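Local coordinates for major capsid protein P2 (Pseudoalteromonas phage pm2, PDB 2VVF) that forms the outer capsid shell of a lipid-containing marine phage as a homotrimeric major capsid protein with a double jelly-roll fold, at residues A180-V185 / I246-D251; N149-L154 / Q253-V258; E160-P165 / I239-L244. All blocks are in the same frame, centred on the assembly; numbering follows the deposited sequence.

Contact 1. Residues A180-V185 / I246-D251; sequences AGVDAV and IDSTMD
Val182 and Val185 face Ser248 and Ile246 as non-hydrogen-bonded pairs of antiparallel strands 182-185 and 246-248, whose axes approach to 4.6 Å with their directions 160° apart. Between these pairs the register slips by one residue in a classic beta bulge, Asp183 and Ala184 both lying opposite Asp247. Asp247 O takes the N-H of Asp183 at 2.8 Å and a weak bond from Ala184 N; Asp247 N in turn donates to Ala184 O at 2.8 Å. The bulge distorts the central pair of the four-stranded antiparallel sheet of the C-terminal jelly roll. Asp247 OD1 is hydrogen-bonded to Thr158 of strand 157-161, the neighbour of strand 242-248 at the edge of the sheet. Three donors converge on one acceptor, Gly181 O. Thr249 N lies in the carbonyl plane, 2.6 Å from Gly181 O, while Thr249 OG1 is tilted out of that plane at 3.1 Å from the same oxygen. Ser248 OG, anti to its backbone N (chi1 -164°), approaches Gly181 O at 2.8 Å from well above the plane, 75° out of it. Apolar contacts occupy the face that Ser248 shares with the valines. There Ile246 splits its branches: CG2 meets Val182 CG1 at 3.8 Å, and CG1 is 4.1 Å from Val185 CG2, the side chains of Ile246 and Val185 lying side by side and pointing the same way. Leu154 and Tyr219 cover this face.

Contact 2. Residues N149-L154 / Q253-V258; sequences NFFKQL and QAEIIV
Phe150 and Ile256, like Lys152 and Ala254, form hydrogen-bonded antiparallel pairs between strands 149-154 and 253-258, which are inclined at 143°. Among the backbone bonds, Ile256 N reaches Phe150 O at 2.6 Å, and Lys152 N reaches Ala254 O at 2.9 Å. The return bond from Ala254 N to Lys152 O measures 2.7 Å, whereas that from Phe150 N to Ile256 O is bent and weak. An aromatic contact marks the face shared by Phe151 and Glu255. Glu255, extended with CG anti to its backbone N (chi1 -179°), runs beside the Phe151 ring and lays CG over one face of it, 4.1 Å from the ring centroid and 26° off the normal, a CH-pi contact. Apolar contacts line the face of Phe150 and Ala254: Phe150 CE2 touches Val258 CG2 at 3.7 Å, and Leu154 CD1 rests on the Ala254 methyl CB at 3.6 Å. Charge enters there through Lys152, whose salt bridge to Asp163 is modelled too short for its geometry to be relied on. Strand 171-178 flanks strand 252-263 on its other side, and Ile256 and Val258 pack on its isoleucines, as neighbouring antiparallel strands do in one of the two sheets of a viral jelly roll.

Contact 3. Residues E160-P165 / I239-L244; sequences EIADLP and IQDLRL
Glu160 and Asp241 reach Arg243 from different sides to make a salt-bridge network at the edge of a jelly-roll sheet, where strand 157-161 pairs with strand 242-248. The arginine stays extended as far as CD, then bends: chi3 of -41° swings NE out of the line of the chain, and the guanidinium follows. Arg243 NE donates to Asp241 OD2 at 3.1 Å, using the syn lone pair of that oxygen. Arg243 NH2 adds a more bent, weak bond to Asp241 OD1 at 2.9 Å, so that both oxygens of one carboxylate grip the guanidinium. Asp241 is set for this by its first torsion, which carries CG anti to the backbone N (chi1 -165°). Glu160, extended beyond CG, comes from the neighbouring strand and crosses obliquely. Glu160 OE1 makes a salt bridge to Arg243 NH1 at 2.9 Å, although the position of this oxygen is less certain than the rest; the carboxylate and guanidinium planes stand 77° apart. The arginine would probably help keep Asp241 ionised. The methyl of Ala162 lies over one face of the guanidinium, offset toward the rim, with Ala162 CB 3.7 Å from Arg243 CZ. In the backbone, Ile161 N donates to Leu244 O at 2.8 Å, and the return bond is weak. Leu244 O also receives a CA-H contact from Glu160 CA at 3.1 Å. Ala162 CA makes a similar contact with Leu242 O. Leu242 itself packs against Phe187 and Ile189 of strand 182-189. A water hydrogen-bonded to Ala162 O bridges to the network, its oxygen 3.0 Å from Asp241 OD1.

Overall arrangement
Contacts 1 and 3 share strand 242-248: contact 1 joins it to strand 182-189, contact 3 to strand 157-161, and their centres lie about 18 Å apart. Contact 2 belongs to the other sheet of the same C-terminal jelly roll, its centre about 13 Å from each of theirs. Leu154 of contact 2 bridges the sheets, with CD1 3.7 Å from Val182 CG2 of contact 1; nearby, Lys152 CD lies 3.7 Å from Ile161 CG2 of contact 3. Along the chain, contact 2 closes a loop enclosing both others, whose own segments alternate. The calcium site, formed by Ala105, Pro141 and Trp143, includes the first residue of strand 143-154, whose later part, 149-154, takes part in contact 2.

Contact 1. Residues A180-V185 / I246-D251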
loop_
_atom_site.group_PDB
_atom_site.type_symbol
_atom_site.label_atom_id
_atom_site.label_comp_id
_atom_site.label_asym_id
_atom_site.label_seq_id
_atom_site.Cartn_x
_atom_site.Cartn_y
_atom_site.Cartn_z
ATOM N N ALA A 180 14.319 -7.743 27.425
ATOM C CA ALA A 180 13.100 -8.479 27.745
ATOM C C ALA A 180 12.218 -7.868 28.835
ATOM O O ALA A 180 11.064 -8.269 28.991
ATOM C CB ALA A 180 13.428 -9.926 28.076
ATOM N N GLY A 181 12.751 -6.912 29.591
ATOM C CA GLY A 181 11.989 -6.315 30.685
ATOM C C GLY A 181 11.733 -4.812 30.593
ATOM O O GLY A 181 11.649 -4.132 31.618
ATOM N N VAL A 182 11.576 -4.296 29.377
ATOM C CA VAL A 182 11.299 -2.874 29.193
ATOM C C VAL A 182 9.795 -2.603 29.234
ATOM O O VAL A 182 9.035 -3.146 28.433
ATOM C CB VAL A 182 11.959 -2.322 27.915
ATOM C CG1 VAL A 182 11.573 -0.864 27.701
ATOM C CG2 VAL A 182 13.472 -2.468 27.997
ATOM N N ASP A 183 9.373 -1.782 30.190
ATOM C CA ASP A 183 7.961 -1.456 30.368
ATOM C C ASP A 183 7.549 -0.217 29.579
ATOM O O ASP A 183 6.529 -0.216 28.885
ATOM C CB ASP A 183 7.654 -1.233 31.851
ATOM C CG ASP A 183 7.728 -2.509 32.661
ATOM O OD1 ASP A 183 7.261 -3.559 32.167
ATOM O OD2 ASP A 183 8.249 -2.461 33.796
ATOM N N ALA A 184 8.329 0.848 29.720
ATOM C CA ALA A 184 8.037 2.101 29.042
ATOM C C ALA A 184 9.326 2.847 28.739
ATOM O O ALA A 184 10.354 2.613 29.374
ATOM C CB ALA A 184 7.112 2.959 29.890
ATOM N N VAL A 185 9.264 3.742 27.760
ATOM C CA VAL A 185 10.425 4.521 27.364
ATOM C C VAL A 185 10.022 5.955 27.063
ATOM O O VAL A 185 8.890 6.224 26.668
ATOM C CB VAL A 185 11.154 3.883 26.159
ATOM C CG1 VAL A 185 12.334 4.750 25.724
ATOM C CG2 VAL A 185 11.611 2.470 26.498
ATOM N N ILE A 246 14.636 4.823 30.067
ATOM C CA ILE A 246 14.059 3.486 30.008
ATOM C C ILE A 246 13.595 2.949 31.354
ATOM O O ILE A 246 14.375 2.860 32.303
ATOM C CB ILE A 246 15.013 2.494 29.322
ATOM C CG1 ILE A 246 15.391 2.997 27.927
ATOM C CG2 ILE A 246 14.385 1.111 29.253
ATOM C CD1 ILE A 246 16.831 3.440 27.808
ATOM N N ASP A 247 12.325 2.563 31.417
ATOM C CA ASP A 247 11.752 1.987 32.626
ATOM C C ASP A 247 11.716 0.473 32.461
ATOM O O ASP A 247 10.856 -0.064 31.762
ATOM C CB ASP A 247 10.336 2.522 32.860
ATOM C CG ASP A 247 10.326 3.827 33.636
ATOM O OD1 ASP A 247 11.389 4.479 33.728
ATOM O OD2 ASP A 247 9.251 4.207 34.145
ATOM N N SER A 248 12.671 -0.207 33.085
ATOM C CA SER A 248 12.767 -1.658 32.983
ATOM C C SER A 248 12.269 -2.362 34.241
ATOM O O SER A 248 12.010 -1.727 35.263
ATOM C CB SER A 248 14.209 -2.073 32.680
ATOM O OG SER A 248 14.276 -3.413 32.218
ATOM N N THR A 249 12.141 -3.682 34.153
ATOM C CA THR A 249 11.690 -4.497 35.274
ATOM C C THR A 249 12.754 -5.543 35.566
ATOM O O THR A 249 12.651 -6.313 36.523
ATOM C CB THR A 249 10.336 -5.166 34.972
ATOM O OG1 THR A 249 10.458 -5.991 33.807
ATOM C CG2 THR A 249 9.266 -4.115 34.726
ATOM N N MET A 250 13.782 -5.561 34.723
ATOM C CA MET A 250 14.871 -6.516 34.851
ATOM C C MET A 250 16.211 -5.798 34.832
ATOM O O MET A 250 16.323 -4.683 34.329
ATOM C CB MET A 250 14.830 -7.502 33.682
ATOM C CG MET A 250 14.130 -8.808 33.980
ATOM S SD MET A 250 13.783 -9.722 32.466
ATOM C CE MET A 250 12.154 -9.085 32.057
ATOM N N ASP A 251 17.235 -6.453 35.364
ATOM C CA ASP A 251 18.578 -5.893 35.347
ATOM C C ASP A 251 19.364 -6.678 34.307
ATOM O O ASP A 251 19.840 -7.780 34.578
ATOM C CB ASP A 251 19.238 -6.023 36.719
ATOM C CG ASP A 251 19.841 -4.718 37.199
ATOM O OD1 ASP A 251 20.950 -4.368 36.739
ATOM O OD2 ASP A 251 19.202 -4.040 38.031
#

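Contact 2. Residues N149-L154 / Q253-V258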
loop_
_atom_site.group_PDB
_atom_site.type_symbol
_atom_site.label_atom_id
_atom_site.label_comp_id
_atom_site.label_asym_id
_atom_site.label_seq_id
_atom_site.Cartn_x
_atom_site.Cartn_y
_atom_site.Cartn_z
ATOM N N ASN A 149 25.496 -0.601 16.252
ATOM C CA ASN A 149 25.253 -1.425 17.430
ATOM C C ASN A 149 25.814 -0.791 18.698
ATOM O O ASN A 149 26.938 -0.289 18.706
ATOM C CB ASN A 149 25.895 -2.804 17.227
ATOM C CG ASN A 149 25.028 -3.933 17.738
ATOM O OD1 ASN A 149 23.910 -3.713 18.206
ATOM N ND2 ASN A 149 25.538 -5.155 17.646
ATOM N N PHE A 150 25.035 -0.842 19.775
ATOM C CA PHE A 150 25.459 -0.307 21.066
ATOM C C PHE A 150 24.950 -1.207 22.192
ATOM O O PHE A 150 23.831 -1.714 22.134
ATOM C CB PHE A 150 24.943 1.120 21.270
ATOM C CG PHE A 150 25.335 2.072 20.177
ATOM C CD1 PHE A 150 26.588 2.662 20.170
ATOM C CD2 PHE A 150 24.444 2.394 19.167
ATOM C CE1 PHE A 150 26.953 3.539 19.167
ATOM C CE2 PHE A 150 24.802 3.270 18.161
ATOM C CZ PHE A 150 26.059 3.844 18.162
ATOM N N PHE A 151 25.782 -1.414 23.208
ATOM C CA PHE A 151 25.405 -2.251 24.341
ATOM C C PHE A 151 25.425 -1.436 25.626
ATOM O O PHE A 151 26.427 -0.802 25.955
ATOM C CB PHE A 151 26.335 -3.459 24.456
ATOM C CG PHE A 151 26.146 -4.473 23.365
ATOM C CD1 PHE A 151 25.315 -5.565 23.552
ATOM C CD2 PHE A 151 26.786 -4.324 22.144
ATOM C CE1 PHE A 151 25.133 -6.496 22.545
ATOM C CE2 PHE A 151 26.611 -5.251 21.136
ATOM C CZ PHE A 151 25.783 -6.338 21.335
ATOM N N LYS A 152 24.304 -1.430 26.336
ATOM C CA LYS A 152 24.204 -0.661 27.565
ATOM C C LYS A 152 23.462 -1.429 28.649
ATOM O O LYS A 152 22.621 -2.278 28.359
ATOM C CB LYS A 152 23.531 0.685 27.300
ATOM C CG LYS A 152 24.509 1.823 27.070
ATOM C CD LYS A 152 24.264 2.506 25.740
ATOM C CE LYS A 152 25.542 3.119 25.198
ATOM N NZ LYS A 152 25.382 4.568 24.904
ATOM N N GLN A 153 23.790 -1.127 29.900
ATOM C CA GLN A 153 23.171 -1.798 31.033
ATOM C C GLN A 153 21.846 -1.164 31.427
ATOM O O GLN A 153 21.743 0.055 31.579
ATOM C CB GLN A 153 24.119 -1.816 32.234
ATOM C CG GLN A 153 23.602 -2.617 33.420
ATOM C CD GLN A 153 23.649 -4.112 33.177
ATOM O OE1 GLN A 153 24.206 -4.574 32.181
ATOM N NE2 GLN A 153 23.063 -4.879 34.090
ATOM N N LEU A 154 20.835 -2.008 31.596
ATOM C CA LEU A 154 19.518 -1.549 32.009
ATOM C C LEU A 154 19.303 -2.009 33.434
ATOM O O LEU A 154 19.738 -3.089 33.828
ATOM C CB LEU A 154 18.426 -2.131 31.112
ATOM C CG LEU A 154 18.250 -1.456 29.753
ATOM C CD1 LEU A 154 16.987 -1.954 29.070
ATOM C CD2 LEU A 154 18.233 0.059 29.897
ATOM N N GLN A 253 21.672 -6.376 30.187
ATOM C CA GLN A 253 22.401 -5.554 29.234
ATOM C C GLN A 253 21.602 -5.534 27.941
ATOM O O GLN A 253 21.359 -6.576 27.328
ATOM C CB GLN A 253 23.804 -6.100 28.969
ATOM C CG GLN A 253 24.495 -5.403 27.803
ATOM C CD GLN A 253 25.884 -5.934 27.529
ATOM O OE1 GLN A 253 26.867 -5.433 28.067
ATOM N NE2 GLN A 253 25.976 -6.929 26.656
ATOM N N ALA A 254 21.163 -4.345 27.552
ATOM C CA ALA A 254 20.364 -4.182 26.350
ATOM C C ALA A 254 21.227 -3.877 25.139
ATOM O O ALA A 254 22.247 -3.196 25.244
ATOM C CB ALA A 254 19.344 -3.072 26.552
ATOM N N GLU A 255 20.802 -4.369 23.983
ATOM C CA GLU A 255 21.495 -4.067 22.742
ATOM C C GLU A 255 20.690 -2.974 22.056
ATOM O O GLU A 255 19.558 -3.202 21.629
ATOM C CB GLU A 255 21.590 -5.297 21.837
ATOM C CG GLU A 255 22.336 -5.019 20.540
ATOM C CD GLU A 255 22.278 -6.168 19.553
ATOM O OE1 GLU A 255 21.905 -7.292 19.953
ATOM O OE2 GLU A 255 22.630 -5.946 18.375
ATOM N N ILE A 256 21.251 -1.771 22.011
ATOM C CA ILE A 256 20.573 -0.637 21.397
ATOM C C ILE A 256 20.947 -0.502 19.923
ATOM O O ILE A 256 22.104 -0.244 19.588
ATOM C CB ILE A 256 20.845 0.676 22.163
ATOM C CG1 ILE A 256 20.428 0.548 23.633
ATOM C CG2 ILE A 256 20.111 1.836 21.506
ATOM C CD1 ILE A 256 18.978 0.174 23.832
ATOM N N ILE A 257 19.960 -0.671 19.048
ATOM C CA ILE A 257 20.177 -0.545 17.612
ATOM C C ILE A 257 19.751 0.844 17.157
ATOM O O ILE A 257 18.612 1.252 17.375
ATOM C CB ILE A 257 19.413 -1.629 16.826
ATOM C CG1 ILE A 257 19.707 -3.014 17.403
ATOM C CG2 ILE A 257 19.779 -1.576 15.346
ATOM C CD1 ILE A 257 21.175 -3.351 17.438
ATOM N N VAL A 258 20.670 1.573 16.532
ATOM C CA VAL A 258 20.368 2.911 16.041
ATOM C C VAL A 258 20.533 2.969 14.528
ATOM O O VAL A 258 21.621 2.739 14.004
ATOM C CB VAL A 258 21.228 3.980 16.735
ATOM C CG1 VAL A 258 20.829 5.374 16.265
ATOM C CG2 VAL A 258 21.114 3.860 18.243
#

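Contact 3. Residues E160-P165 / I239-L244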
loop_
_atom_site.group_PDB
_atom_site.type_symbol
_atom_site.label_atom_id
_atom_site.label_comp_id
_atom_site.label_asym_id
_atom_site.label_seq_id
_atom_site.Cartn_x
_atom_site.Cartn_y
_atom_site.Cartn_z
ATOM N N GLU A 160 18.920 5.708 32.055
ATOM C CA GLU A 160 19.002 6.798 31.090
ATOM C C GLU A 160 20.213 6.644 30.174
ATOM O O GLU A 160 21.333 6.430 30.637
ATOM C CB GLU A 160 19.051 8.146 31.808
ATOM C CG GLU A 160 17.783 8.484 32.575
ATOM C CD GLU A 160 17.729 9.939 32.997
ATOM O OE1 GLU A 160 18.389 10.774 32.348
ATOM O OE2 GLU A 160 17.034 10.247 33.986
ATOM N N ILE A 161 19.978 6.745 28.869
ATOM C CA ILE A 161 21.038 6.620 27.876
ATOM C C ILE A 161 21.148 7.902 27.055
ATOM O O ILE A 161 20.325 8.157 26.176
ATOM C CB ILE A 161 20.807 5.399 26.971
ATOM C CG1 ILE A 161 20.763 4.121 27.812
ATOM C CG2 ILE A 161 21.886 5.315 25.901
ATOM C CD1 ILE A 161 19.874 3.041 27.236
ATOM N N ALA A 162 22.164 8.707 27.349
ATOM C CA ALA A 162 22.356 9.977 26.658
ATOM C C ALA A 162 23.689 10.077 25.922
ATOM O O ALA A 162 24.038 11.138 25.405
ATOM C CB ALA A 162 22.208 11.134 27.639
ATOM N N ASP A 163 24.433 8.977 25.877
ATOM C CA ASP A 163 25.737 8.970 25.219
ATOM C C ASP A 163 25.726 8.382 23.809
ATOM O O ASP A 163 26.742 7.879 23.335
ATOM C CB ASP A 163 26.781 8.263 26.088
ATOM C CG ASP A 163 26.424 6.817 26.375
ATOM O OD1 ASP A 163 25.242 6.447 26.210
ATOM O OD2 ASP A 163 27.328 6.051 26.774
ATOM N N LEU A 164 24.585 8.465 23.134
ATOM C CA LEU A 164 24.477 7.951 21.773
ATOM C C LEU A 164 25.157 8.911 20.798
ATOM O O LEU A 164 24.973 10.125 20.879
ATOM C CB LEU A 164 23.009 7.744 21.387
ATOM C CG LEU A 164 22.319 6.521 21.997
ATOM C CD1 LEU A 164 20.882 6.411 21.513
ATOM C CD2 LEU A 164 23.092 5.243 21.695
ATOM N N PRO A 165 25.958 8.362 19.890
ATOM C CA PRO A 165 26.676 9.179 18.917
ATOM C C PRO A 165 25.739 10.133 18.184
ATOM O O PRO A 165 24.634 9.755 17.794
ATOM C CB PRO A 165 27.247 8.144 17.945
ATOM C CG PRO A 165 27.383 6.904 18.759
ATOM C CD PRO A 165 26.224 6.924 19.713
ATOM N N ILE A 239 22.211 20.517 19.122
ATOM C CA ILE A 239 21.531 19.740 20.153
ATOM C C ILE A 239 22.472 19.560 21.338
ATOM O O ILE A 239 23.618 19.140 21.172
ATOM C CB ILE A 239 21.043 18.379 19.622
ATOM C CG1 ILE A 239 19.826 18.564 18.711
ATOM C CG2 ILE A 239 20.709 17.447 20.781
ATOM C CD1 ILE A 239 19.412 17.303 17.982
ATOM N N GLN A 240 21.988 19.888 22.531
ATOM C CA GLN A 240 22.797 19.782 23.738
ATOM C C GLN A 240 22.596 18.458 24.460
ATOM O O GLN A 240 23.513 17.949 25.105
ATOM C CB GLN A 240 22.491 20.942 24.688
ATOM C CG GLN A 240 23.720 21.555 25.331
ATOM C CD GLN A 240 24.511 22.414 24.365
ATOM O OE1 GLN A 240 24.290 23.619 24.264
ATOM N NE2 GLN A 240 25.431 21.790 23.638
ATOM N N ASP A 241 21.392 17.906 24.361
ATOM C CA ASP A 241 21.074 16.655 25.039
ATOM C C ASP A 241 20.113 15.769 24.252
ATOM O O ASP A 241 19.014 16.184 23.890
ATOM C CB ASP A 241 20.507 16.937 26.435
ATOM C CG ASP A 241 20.494 15.705 27.322
ATOM O OD1 ASP A 241 21.585 15.190 27.650
ATOM O OD2 ASP A 241 19.392 15.261 27.707
ATOM N N LEU A 242 20.548 14.540 23.999
ATOM C CA LEU A 242 19.745 13.539 23.306
ATOM C C LEU A 242 19.631 12.401 24.316
ATOM O O LEU A 242 20.573 11.627 24.502
ATOM C CB LEU A 242 20.475 13.064 22.047
ATOM C CG LEU A 242 19.677 12.326 20.971
ATOM C CD1 LEU A 242 18.951 11.123 21.553
ATOM C CD2 LEU A 242 18.710 13.264 20.270
ATOM N N ARG A 243 18.507 12.352 25.023
ATOM C CA ARG A 243 18.335 11.385 26.097
ATOM C C ARG A 243 17.229 10.352 25.926
ATOM O O ARG A 243 16.204 10.607 25.297
ATOM C CB ARG A 243 18.163 12.125 27.424
ATOM C CG ARG A 243 17.979 11.232 28.632
ATOM C CD ARG A 243 18.090 12.052 29.902
ATOM N NE ARG A 243 19.161 13.040 29.814
ATOM C CZ ARG A 243 20.380 12.865 30.313
ATOM N NH1 ARG A 243 20.681 11.741 30.947
ATOM N NH2 ARG A 243 21.296 13.814 30.182
ATOM N N LEU A 244 17.441 9.193 26.540
ATOM C CA LEU A 244 16.486 8.095 26.510
ATOM C C LEU A 244 16.265 7.626 27.945
ATOM O O LEU A 244 17.216 7.262 28.635
ATOM C CB LEU A 244 17.052 6.943 25.675
ATOM C CG LEU A 244 16.109 6.111 24.805
ATOM C CD1 LEU A 244 15.394 6.985 23.787
ATOM C CD2 LEU A 244 16.888 5.008 24.105
HETATM O O HOH W 1 23.110 13.365 25.844
#